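Side-chain contacts in ADP-ribose pyrophosphatase MutT (Rickettsia felis, PDB 4KYX), which probably hydrolyses pyrophosphate bonds of nucleoside diphosphate derivatives such as ADP-ribose with magnesium, as other Nudix enzymes do, and possibly those of the oxidised nucleotide 8-oxo-dGTP: residues A[22-27]-A[101-106]; A[58-63]-A[69-74]; A[65-70]-A[115-120]. All blocks are in the same frame, centred on the assembly; numbering follows the deposited sequence.

Interaction 1: A[22-27]-A[101-106]; sequences FNNRNE and LNEHEL
The carboxylate of Glu103 and the side-chain amide of Asn23 lie in almost parallel planes, 4° apart, but displaced from one another, so that CB of Asn23 rather than the amide itself comes closest, 3.5 Å from Glu103 OE1. The amide of Asn24 is turned much more steeply against the same carboxylate and makes no hydrogen bond to it. Within its own segment, Glu103 CG lies 3.8 Å above one face of the His104 ring, towards the rim. The one direct hydrogen bond across runs from backbone to side chain: Asn24 N donates to the syn lone pair of Glu103 OE1 at 2.9 Å, nearly straight at 163°. Glu103 reaches it with CG set between its own N and carbonyl carbon (chi1 68°) and an extended chain beyond. Its other oxygen, OE2, accepts from a water at 2.7 Å, which in turn takes a weak bond from Arg25 N. The receiving loop is a type I turn, Asn23 to Asn26, braced from within: Asn23 OD1 accepts from Glu27 N at 3.0 Å, while Asn23 ND2 donates in its amide plane to Glu27 OE1 at 2.8 Å. Trp119 borders both sides, touching Asn23 and Glu103. The carboxylate thus accepts directly from Asn24 N and only weakly, through water, approaches Arg25 N, consistent with a stabilised negative charge, which Glu27, its OE1 6.2 Å from Glu103 OE2, would oppose mildly.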
loop_
_atom_site.group_PDB
_atom_site.type_symbol
_atom_site.label_atom_id
_atom_site.label_comp_id
_atom_site.label_asym_id
_atom_site.label_seq_id
_atom_site.Cartn_x
_atom_site.Cartn_y
_atom_site.Cartn_z
ATOM N N PHE A 22 -18.082 -6.666 -7.550
ATOM C CA PHE A 22 -19.419 -7.059 -7.110
ATOM C C PHE A 22 -20.426 -7.027 -8.225
ATOM O O PHE A 22 -20.357 -6.194 -9.125
ATOM C CB PHE A 22 -19.933 -6.158 -6.010
ATOM C CG PHE A 22 -19.285 -6.368 -4.688
ATOM C CD1 PHE A 22 -17.991 -5.967 -4.447
ATOM C CD2 PHE A 22 -19.992 -6.940 -3.646
ATOM C CE1 PHE A 22 -17.404 -6.167 -3.212
ATOM C CE2 PHE A 22 -19.411 -7.118 -2.404
ATOM C CZ PHE A 22 -18.117 -6.735 -2.182
ATOM N N ASN A 23 -21.386 -7.943 -8.167
ATOM C CA ASN A 23 -22.516 -7.965 -9.120
ATOM C C ASN A 23 -23.761 -7.335 -8.484
ATOM O O ASN A 23 -23.696 -6.863 -7.374
ATOM C CB ASN A 23 -22.768 -9.396 -9.689
ATOM C CG ASN A 23 -23.302 -10.398 -8.663
ATOM O OD1 ASN A 23 -23.687 -10.083 -7.526
ATOM N ND2 ASN A 23 -23.284 -11.646 -9.066
ATOM N N ASN A 24 -24.904 -7.333 -9.176
ATOM C CA ASN A 24 -26.145 -6.822 -8.580
ATOM C C ASN A 24 -26.680 -7.535 -7.310
ATOM O O ASN A 24 -27.436 -6.945 -6.525
ATOM C CB ASN A 24 -27.225 -6.780 -9.665
ATOM C CG ASN A 24 -26.821 -5.876 -10.838
ATOM O OD1 ASN A 24 -25.973 -4.989 -10.680
ATOM N ND2 ASN A 24 -27.425 -6.089 -12.006
ATOM N N ARG A 25 -26.299 -8.793 -7.110
ATOM C CA ARG A 25 -26.678 -9.542 -5.913
ATOM C C ARG A 25 -25.633 -9.390 -4.801
ATOM O O ARG A 25 -25.628 -10.161 -3.834
ATOM C CB ARG A 25 -26.843 -11.033 -6.268
ATOM N N ASN A 26 -24.706 -8.442 -4.954
ATOM C CA ASN A 26 -23.608 -8.286 -4.001
ATOM C C ASN A 26 -22.727 -9.520 -3.743
ATOM O O ASN A 26 -22.074 -9.656 -2.686
ATOM C CB ASN A 26 -24.120 -7.690 -2.683
ATOM C CG ASN A 26 -24.830 -6.374 -2.905
ATOM O OD1 ASN A 26 -24.538 -5.641 -3.859
ATOM N ND2 ASN A 26 -25.792 -6.081 -2.054
ATOM N N GLU A 27 -22.628 -10.349 -4.763
ATOM C CA GLU A 27 -21.655 -11.413 -4.801
ATOM C C GLU A 27 -20.343 -10.874 -5.378
ATOM O O GLU A 27 -20.336 -9.948 -6.209
ATOM C CB GLU A 27 -22.164 -12.576 -5.656
ATOM C CG GLU A 27 -23.591 -12.988 -5.296
ATOM C CD GLU A 27 -24.178 -14.000 -6.256
ATOM O OE1 GLU A 27 -24.044 -13.857 -7.501
ATOM O OE2 GLU A 27 -24.844 -14.931 -5.763
ATOM N N LEU A 101 -20.846 -2.935 -14.119
ATOM C CA LEU A 101 -21.980 -2.374 -14.848
ATOM C C LEU A 101 -22.547 -3.315 -15.914
ATOM O O LEU A 101 -23.606 -3.051 -16.488
ATOM C CB LEU A 101 -21.521 -1.068 -15.492
ATOM C CG LEU A 101 -21.117 0.019 -14.501
ATOM C CD1 LEU A 101 -20.774 1.308 -15.239
ATOM C CD2 LEU A 101 -22.231 0.270 -13.480
ATOM N N ASN A 102 -21.846 -4.397 -16.214
ATOM C CA ASN A 102 -22.164 -5.226 -17.361
ATOM C C ASN A 102 -21.878 -6.680 -17.013
ATOM O O ASN A 102 -21.192 -7.359 -17.756
ATOM C CB ASN A 102 -21.311 -4.794 -18.559
ATOM C CG ASN A 102 -19.798 -4.983 -18.335
ATOM O OD1 ASN A 102 -19.310 -4.891 -17.218
ATOM N ND2 ASN A 102 -19.052 -5.213 -19.423
ATOM N N GLU A 103 -22.390 -7.138 -15.875
ATOM C CA GLU A 103 -22.020 -8.461 -15.379
ATOM C C GLU A 103 -22.299 -9.593 -16.362
ATOM O O GLU A 103 -21.589 -10.605 -16.353
ATOM C CB GLU A 103 -22.689 -8.746 -14.029
ATOM C CG GLU A 103 -24.211 -8.901 -14.078
ATOM C CD GLU A 103 -24.796 -8.910 -12.687
ATOM O OE1 GLU A 103 -24.779 -7.823 -12.065
ATOM O OE2 GLU A 103 -25.176 -9.994 -12.197
ATOM N N HIS A 104 -23.312 -9.460 -17.230
ATOM C CA HIS A 104 -23.587 -10.536 -18.177
ATOM C C HIS A 104 -22.577 -10.682 -19.295
ATOM O O HIS A 104 -22.622 -11.690 -20.007
ATOM C CB HIS A 104 -25.003 -10.409 -18.736
ATOM C CG HIS A 104 -26.042 -10.492 -17.675
ATOM N ND1 HIS A 104 -27.155 -9.676 -17.651
ATOM C CD2 HIS A 104 -26.090 -11.231 -16.543
ATOM C CE1 HIS A 104 -27.873 -9.959 -16.576
ATOM N NE2 HIS A 104 -27.242 -10.889 -15.883
ATOM N N GLU A 105 -21.657 -9.715 -19.414
ATOM C CA GLU A 105 -20.602 -9.768 -20.412
ATOM C C GLU A 105 -19.327 -10.417 -19.853
ATOM O O GLU A 105 -18.310 -10.420 -20.516
ATOM C CB GLU A 105 -20.275 -8.359 -20.923
ATOM C CG GLU A 105 -21.459 -7.763 -21.662
ATOM C CD GLU A 105 -21.222 -6.443 -22.297
ATOM O OE1 GLU A 105 -22.036 -6.142 -23.182
ATOM O OE2 GLU A 105 -20.337 -5.684 -21.918
ATOM N N LEU A 106 -19.375 -10.987 -18.654
ATOM C CA LEU A 106 -18.228 -11.668 -18.088
ATOM C C LEU A 106 -17.650 -12.655 -19.080
ATOM O O LEU A 106 -18.396 -13.487 -19.646
ATOM C CB LEU A 106 -18.658 -12.411 -16.841
ATOM C CG LEU A 106 -17.635 -13.380 -16.181
ATOM C CD1 LEU A 106 -16.425 -12.549 -15.687
ATOM C CD2 LEU A 106 -18.298 -14.135 -15.048
HETATM O O HOH W 1 -26.401 -10.483 -9.803
#

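Interaction 2: A[58-63]-A[69-74]; sequences CAIREV and LIIENP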
loop_
_atom_site.group_PDB
_atom_site.type_symbol
_atom_site.label_atom_id
_atom_site.label_comp_id
_atom_site.label_asym_id
_atom_site.label_seq_id
_atom_site.Cartn_x
_atom_site.Cartn_y
_atom_site.Cartn_z
ATOM N N CYS A 58 -5.670 1.569 -12.426
ATOM C CA CYS A 58 -5.125 0.234 -12.528
ATOM C C CYS A 58 -6.239 -0.769 -12.334
ATOM O O CYS A 58 -6.379 -1.717 -13.112
ATOM C CB CYS A 58 -3.986 0.086 -11.506
ATOM S SG CYS A 58 -3.322 -1.604 -11.490
ATOM N N ALA A 59 -7.059 -0.540 -11.315
ATOM C CA ALA A 59 -8.197 -1.406 -10.974
ATOM C C ALA A 59 -9.164 -1.546 -12.155
ATOM O O ALA A 59 -9.464 -2.689 -12.620
ATOM C CB ALA A 59 -8.923 -0.895 -9.751
ATOM N N ILE A 60 -9.589 -0.408 -12.689
ATOM C CA ILE A 60 -10.438 -0.415 -13.872
ATOM C C ILE A 60 -9.824 -1.187 -15.087
ATOM O O ILE A 60 -10.483 -2.040 -15.687
ATOM C CB ILE A 60 -10.905 1.007 -14.264
ATOM C CG1 ILE A 60 -11.756 1.613 -13.138
ATOM C CG2 ILE A 60 -11.707 0.967 -15.556
ATOM C CD1 ILE A 60 -11.970 3.108 -13.282
ATOM N N ARG A 61 -8.591 -0.891 -15.438
ATOM C CA ARG A 61 -7.855 -1.538 -16.516
ATOM C C ARG A 61 -7.752 -3.066 -16.300
ATOM O O ARG A 61 -8.127 -3.882 -17.203
ATOM C CB ARG A 61 -6.446 -0.959 -16.610
ATOM C CG ARG A 61 -5.617 -1.654 -17.651
ATOM C CD ARG A 61 -4.282 -1.003 -17.827
ATOM N NE ARG A 61 -3.448 -1.084 -16.635
ATOM C CZ ARG A 61 -2.878 -2.179 -16.153
ATOM N NH1 ARG A 61 -3.054 -3.369 -16.723
ATOM N NH2 ARG A 61 -2.118 -2.093 -15.066
ATOM N N GLU A 62 -7.298 -3.452 -15.122
ATOM C CA GLU A 62 -7.056 -4.879 -14.820
ATOM C C GLU A 62 -8.335 -5.690 -14.899
ATOM O O GLU A 62 -8.367 -6.782 -15.526
ATOM C CB GLU A 62 -6.387 -5.000 -13.473
ATOM C CG GLU A 62 -4.939 -4.558 -13.593
ATOM C CD GLU A 62 -4.125 -4.791 -12.366
ATOM O OE1 GLU A 62 -4.666 -4.949 -11.221
ATOM O OE2 GLU A 62 -2.884 -4.687 -12.538
ATOM N N VAL A 63 -9.407 -5.158 -14.311
ATOM C CA VAL A 63 -10.719 -5.826 -14.365
ATOM C C VAL A 63 -11.174 -6.020 -15.826
ATOM O O VAL A 63 -11.635 -7.115 -16.231
ATOM C CB VAL A 63 -11.773 -5.098 -13.493
ATOM C CG1 VAL A 63 -13.199 -5.616 -13.760
ATOM C CG2 VAL A 63 -11.395 -5.216 -12.024
ATOM N N LEU A 69 -15.263 -7.018 -17.811
ATOM C CA LEU A 69 -16.220 -6.287 -17.025
ATOM C C LEU A 69 -15.754 -4.850 -16.864
ATOM O O LEU A 69 -14.557 -4.576 -16.768
ATOM C CB LEU A 69 -16.393 -6.889 -15.636
ATOM C CG LEU A 69 -16.958 -8.297 -15.592
ATOM C CD1 LEU A 69 -16.932 -8.951 -14.223
ATOM C CD2 LEU A 69 -18.367 -8.255 -16.164
ATOM N N ILE A 70 -16.734 -3.958 -16.841
ATOM C CA ILE A 70 -16.504 -2.534 -16.667
ATOM C C ILE A 70 -16.938 -2.196 -15.263
ATOM O O ILE A 70 -18.128 -2.342 -14.910
ATOM C CB ILE A 70 -17.331 -1.707 -17.718
ATOM C CG1 ILE A 70 -16.769 -1.943 -19.102
ATOM C CG2 ILE A 70 -17.279 -0.256 -17.330
ATOM C CD1 ILE A 70 -17.586 -1.287 -20.233
ATOM N N ILE A 71 -15.982 -1.734 -14.446
ATOM C CA ILE A 71 -16.324 -1.283 -13.109
ATOM C C ILE A 71 -16.241 0.187 -13.058
ATOM O O ILE A 71 -15.512 0.809 -13.875
ATOM C CB ILE A 71 -15.435 -1.885 -11.985
ATOM C CG1 ILE A 71 -13.965 -1.691 -12.305
ATOM C CG2 ILE A 71 -15.777 -3.363 -11.755
ATOM C CD1 ILE A 71 -13.115 -1.635 -11.069
ATOM N N GLU A 72 -17.003 0.761 -12.124
ATOM C CA GLU A 72 -16.972 2.188 -11.899
ATOM C C GLU A 72 -16.592 2.527 -10.449
ATOM O O GLU A 72 -16.879 1.749 -9.536
ATOM C CB GLU A 72 -18.318 2.842 -12.268
ATOM C CG GLU A 72 -19.477 2.398 -11.389
ATOM C CD GLU A 72 -20.801 3.130 -11.632
ATOM O OE1 GLU A 72 -21.004 3.863 -12.688
ATOM O OE2 GLU A 72 -21.679 2.915 -10.746
ATOM N N ASN A 73 -15.962 3.688 -10.291
ATOM C CA ASN A 73 -15.678 4.346 -8.997
ATOM C C ASN A 73 -15.171 3.384 -7.923
ATOM O O ASN A 73 -15.783 3.244 -6.858
ATOM C CB ASN A 73 -16.916 5.072 -8.502
ATOM C CG ASN A 73 -17.329 6.187 -9.436
ATOM O OD1 ASN A 73 -18.480 6.292 -9.798
ATOM N ND2 ASN A 73 -16.376 7.000 -9.844
ATOM N N PRO A 74 -14.057 2.716 -8.227
ATOM C CA PRO A 74 -13.532 1.750 -7.256
ATOM C C PRO A 74 -13.146 2.478 -5.982
ATOM O O PRO A 74 -12.596 3.621 -6.041
ATOM C CB PRO A 74 -12.319 1.161 -7.956
ATOM C CG PRO A 74 -11.962 2.128 -9.009
ATOM C CD PRO A 74 -13.195 2.831 -9.412
HETATM O O HOH W 2 -13.327 -2.232 -15.620
#
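One water links Ile60 to the loop that follows its helix: it donates to Ile60 O and to Leu69 O and accepts from Ile71 N, each at 2.9 Å. With no direct hydrogen bond between the segments, this three-way grip is the polar link between them, and it satisfies backbone groups of the loop that face the helix. The rest is apolar. Ile71 takes the central place. Its CG1 sits between its backbone N and carbonyl carbon (chi1 52°), which turns the ethyl arm against the helix: CG1 meets Ile60 CG1 at 4.1 Å, and CD1 lies as near the Ile60 backbone. The CG2 branch meets Val63 CG1 at 4.0 Å, and CD1 also comes near Val63 CG2. That Val63 CG1 methyl, anti to its own N (chi1 169°), also packs beside Leu69, 3.5 Å from Leu69 O and close to its CB. At the far end the Pro74 ring packs on Ala59 and Ile60, its CD 4.1 Å from Ile60 CD1 and its CG beside the Ala59 methyl. Beneath, Ala59 and Val63 rest on Ile19 and Ile21 of strand 14-22, while Ile71 and Pro74 touch Ala98 of strand 89-99. Helix and loop thus cover one mixed sheet together, and Arg61-Glu62, with Arg61 salt-bridged to the earlier glutamate Glu53, is the sequence mark of the Nudix box, the loop-helix-loop signature of this fold.

Interaction 3: A[65-70]-A[115-120]; sequences EETNLI and ENWQWF
Thr67 sets its methyl squarely over the indole of Trp117: CG2 is 3.9 Å from the centroid of the six-membered ring and only 12° off the ring normal, a well-centred CH-pi contact. The two side chains cross at about a right angle. The rotation of Thr67 is held by its hydroxyl, which lies between the backbone N and the carbonyl carbon (chi1 69°). OG1 bonds back to Val63 O and accepts from Leu69 N at 3.1 Å, closing an ST turn, and the methyl is left pointing at the ring. Beside it, Glu66 O comes within 3.7 Å of Trp117 NE1 without a direct hydrogen bond. A water mediates instead, donating to Glu66 O at 2.7 Å and accepting from NE1 at 3.0 Å in the plane of the indole; Asn108 OD1 is a second, weak partner of that N-H. The chain of Glu66 lays its CB 4.1 Å from Trp117 CZ2, while its OE1 accepts from Gly46 N. Further along, Leu69 and Trp119 approach from opposite directions, with CD1 of Leu69 4.0 Å from Trp119 CH2. Leu29 of strand 28-34 touches Thr67 and both tryptophans. Asn68, phi 67°, is the first residue to leave helical backbone angles, at the position where the Nudix consensus has glycine. The contact therefore joins the C-terminal end of the Nudix box helix, with its Glu65-Glu66 pair, to edge strand 116-120 of the small antiparallel sheet.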
loop_
_atom_site.group_PDB
_atom_site.type_symbol
_atom_site.label_atom_id
_atom_site.label_comp_id
_atom_site.label_asym_id
_atom_site.label_seq_id
_atom_site.Cartn_x
_atom_site.Cartn_y
_atom_site.Cartn_z
ATOM N N GLU A 65 -9.300 -6.006 -18.643
ATOM C CA GLU A 65 -8.362 -6.933 -19.301
ATOM C C GLU A 65 -8.632 -8.398 -18.940
ATOM O O GLU A 65 -8.433 -9.278 -19.754
ATOM C CB GLU A 65 -6.900 -6.631 -18.927
ATOM C CG GLU A 65 -6.316 -5.466 -19.683
ATOM C CD GLU A 65 -4.933 -5.093 -19.193
ATOM O OE1 GLU A 65 -4.345 -5.848 -18.361
ATOM O OE2 GLU A 65 -4.436 -4.038 -19.631
ATOM N N GLU A 66 -9.002 -8.656 -17.684
ATOM C CA GLU A 66 -9.100 -10.040 -17.184
ATOM C C GLU A 66 -10.492 -10.718 -17.364
ATOM O O GLU A 66 -10.571 -11.944 -17.535
ATOM C CB GLU A 66 -8.660 -10.081 -15.712
ATOM C CG GLU A 66 -7.192 -9.720 -15.559
ATOM C CD GLU A 66 -6.776 -9.534 -14.134
ATOM O OE1 GLU A 66 -7.648 -9.527 -13.247
ATOM O OE2 GLU A 66 -5.558 -9.273 -13.896
ATOM N N THR A 67 -11.550 -9.909 -17.315
ATOM C CA THR A 67 -12.905 -10.379 -17.123
ATOM C C THR A 67 -13.886 -9.794 -18.134
ATOM O O THR A 67 -15.028 -10.200 -18.131
ATOM C CB THR A 67 -13.446 -10.032 -15.719
ATOM O OG1 THR A 67 -13.623 -8.598 -15.639
ATOM C CG2 THR A 67 -12.521 -10.532 -14.643
ATOM N N ASN A 68 -13.468 -8.815 -18.933
ATOM C CA ASN A 68 -14.353 -8.048 -19.839
ATOM C C ASN A 68 -15.382 -7.164 -19.124
ATOM O O ASN A 68 -16.258 -6.602 -19.768
ATOM C CB ASN A 68 -15.081 -9.027 -20.788
ATOM C CG ASN A 68 -15.517 -8.423 -22.095
ATOM O OD1 ASN A 68 -14.809 -7.663 -22.694
ATOM N ND2 ASN A 68 -16.704 -8.815 -22.574
ATOM N N LEU A 69 -15.263 -7.018 -17.811
ATOM C CA LEU A 69 -16.220 -6.287 -17.025
ATOM C C LEU A 69 -15.754 -4.850 -16.864
ATOM O O LEU A 69 -14.557 -4.576 -16.768
ATOM C CB LEU A 69 -16.393 -6.889 -15.636
ATOM C CG LEU A 69 -16.958 -8.297 -15.592
ATOM C CD1 LEU A 69 -16.932 -8.951 -14.223
ATOM C CD2 LEU A 69 -18.367 -8.255 -16.164
ATOM N N ILE A 70 -16.734 -3.958 -16.841
ATOM C CA ILE A 70 -16.504 -2.534 -16.667
ATOM C C ILE A 70 -16.938 -2.196 -15.263
ATOM O O ILE A 70 -18.128 -2.342 -14.910
ATOM C CB ILE A 70 -17.331 -1.707 -17.718
ATOM C CG1 ILE A 70 -16.769 -1.943 -19.102
ATOM C CG2 ILE A 70 -17.279 -0.256 -17.330
ATOM C CD1 ILE A 70 -17.586 -1.287 -20.233
ATOM N N GLU A 115 -8.543 -20.672 -14.566
ATOM C CA GLU A 115 -9.380 -21.761 -15.095
ATOM C C GLU A 115 -10.785 -21.273 -15.435
ATOM O O GLU A 115 -11.310 -21.489 -16.554
ATOM C CB GLU A 115 -9.400 -22.901 -14.071
ATOM C CG GLU A 115 -10.109 -24.168 -14.564
ATOM C CD GLU A 115 -9.469 -24.794 -15.794
ATOM O OE1 GLU A 115 -8.229 -24.986 -15.754
ATOM O OE2 GLU A 115 -10.202 -25.167 -16.772
ATOM N N ASN A 116 -11.422 -20.638 -14.455
ATOM C CA ASN A 116 -12.716 -20.048 -14.618
ATOM C C ASN A 116 -12.977 -19.006 -13.537
ATOM O O ASN A 116 -12.379 -19.043 -12.498
ATOM C CB ASN A 116 -13.778 -21.131 -14.600
ATOM C CG ASN A 116 -14.051 -21.642 -13.226
ATOM O OD1 ASN A 116 -13.283 -22.444 -12.649
ATOM N ND2 ASN A 116 -15.164 -21.170 -12.658
ATOM N N TRP A 117 -13.843 -18.051 -13.852
ATOM C CA TRP A 117 -14.331 -17.063 -12.904
ATOM C C TRP A 117 -15.702 -17.525 -12.424
ATOM O O TRP A 117 -16.394 -18.252 -13.163
ATOM C CB TRP A 117 -14.449 -15.718 -13.600
ATOM C CG TRP A 117 -13.096 -15.142 -14.020
ATOM C CD1 TRP A 117 -12.497 -15.305 -15.219
ATOM C CD2 TRP A 117 -12.207 -14.348 -13.242
ATOM N NE1 TRP A 117 -11.300 -14.698 -15.239
ATOM C CE2 TRP A 117 -11.110 -14.053 -14.053
ATOM C CE3 TRP A 117 -12.209 -13.907 -11.919
ATOM C CZ2 TRP A 117 -10.030 -13.343 -13.599
ATOM C CZ3 TRP A 117 -11.178 -13.128 -11.493
ATOM C CH2 TRP A 117 -10.093 -12.867 -12.320
ATOM N N GLN A 118 -16.078 -17.143 -11.207
ATOM C CA GLN A 118 -17.432 -17.361 -10.701
ATOM C C GLN A 118 -17.778 -16.351 -9.595
ATOM O O GLN A 118 -16.894 -15.757 -8.979
ATOM C CB GLN A 118 -17.563 -18.812 -10.216
ATOM C CG GLN A 118 -18.879 -19.208 -9.571
ATOM C CD GLN A 118 -20.072 -19.028 -10.498
ATOM O OE1 GLN A 118 -20.406 -17.895 -10.903
ATOM N NE2 GLN A 118 -20.735 -20.116 -10.805
ATOM N N TRP A 119 -19.074 -16.094 -9.441
ATOM C CA TRP A 119 -19.623 -15.212 -8.393
ATOM C C TRP A 119 -19.843 -16.016 -7.111
ATOM O O TRP A 119 -20.375 -17.142 -7.171
ATOM C CB TRP A 119 -20.926 -14.614 -8.890
ATOM C CG TRP A 119 -20.745 -13.801 -10.150
ATOM C CD1 TRP A 119 -21.063 -14.177 -11.411
ATOM C CD2 TRP A 119 -20.186 -12.465 -10.253
ATOM N NE1 TRP A 119 -20.762 -13.156 -12.304
ATOM C CE2 TRP A 119 -20.244 -12.091 -11.617
ATOM C CE3 TRP A 119 -19.746 -11.538 -9.332
ATOM C CZ2 TRP A 119 -19.784 -10.867 -12.072
ATOM C CZ3 TRP A 119 -19.288 -10.341 -9.777
ATOM C CH2 TRP A 119 -19.314 -9.999 -11.125
ATOM N N PHE A 120 -19.479 -15.458 -5.977
ATOM C CA PHE A 120 -19.611 -16.104 -4.660
ATOM C C PHE A 120 -20.232 -15.154 -3.670
ATOM O O PHE A 120 -19.839 -13.979 -3.605
ATOM C CB PHE A 120 -18.254 -16.494 -4.109
ATOM C CG PHE A 120 -17.580 -17.581 -4.891
ATOM C CD1 PHE A 120 -16.745 -17.263 -5.931
ATOM C CD2 PHE A 120 -17.783 -18.912 -4.574
ATOM C CE1 PHE A 120 -16.096 -18.242 -6.643
ATOM C CE2 PHE A 120 -17.153 -19.914 -5.308
ATOM C CZ PHE A 120 -16.320 -19.589 -6.362
HETATM O O HOH W 3 -8.911 -13.942 -16.959
#

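How the interactions relate
Interactions 2 and 3 share Leu69 and Ile70, their centres about 12 Å apart: Leu69 packs on Val63 of the helix in interaction 2 and on Trp119 in interaction 3. Interaction 1 joins them through residues 101 and 102. Asn102 OD1 lies 2.8 Å from Ile70 N, and Leu101 N 2.9 Å from Ile70 O, both probable hydrogen bonds. Its centre is about 13 Å from that of interaction 2 and 10 Å from that of interaction 3, where Glu27 CB also packs 3.4 Å from Phe120 O. No metal lies among these contacts, but glutamates of helix 55-67 probably help to bind magnesium, as in other Nudix enzymes; interactions 2 and 3 use that helix, whereas interaction 1 ties two loops together further away.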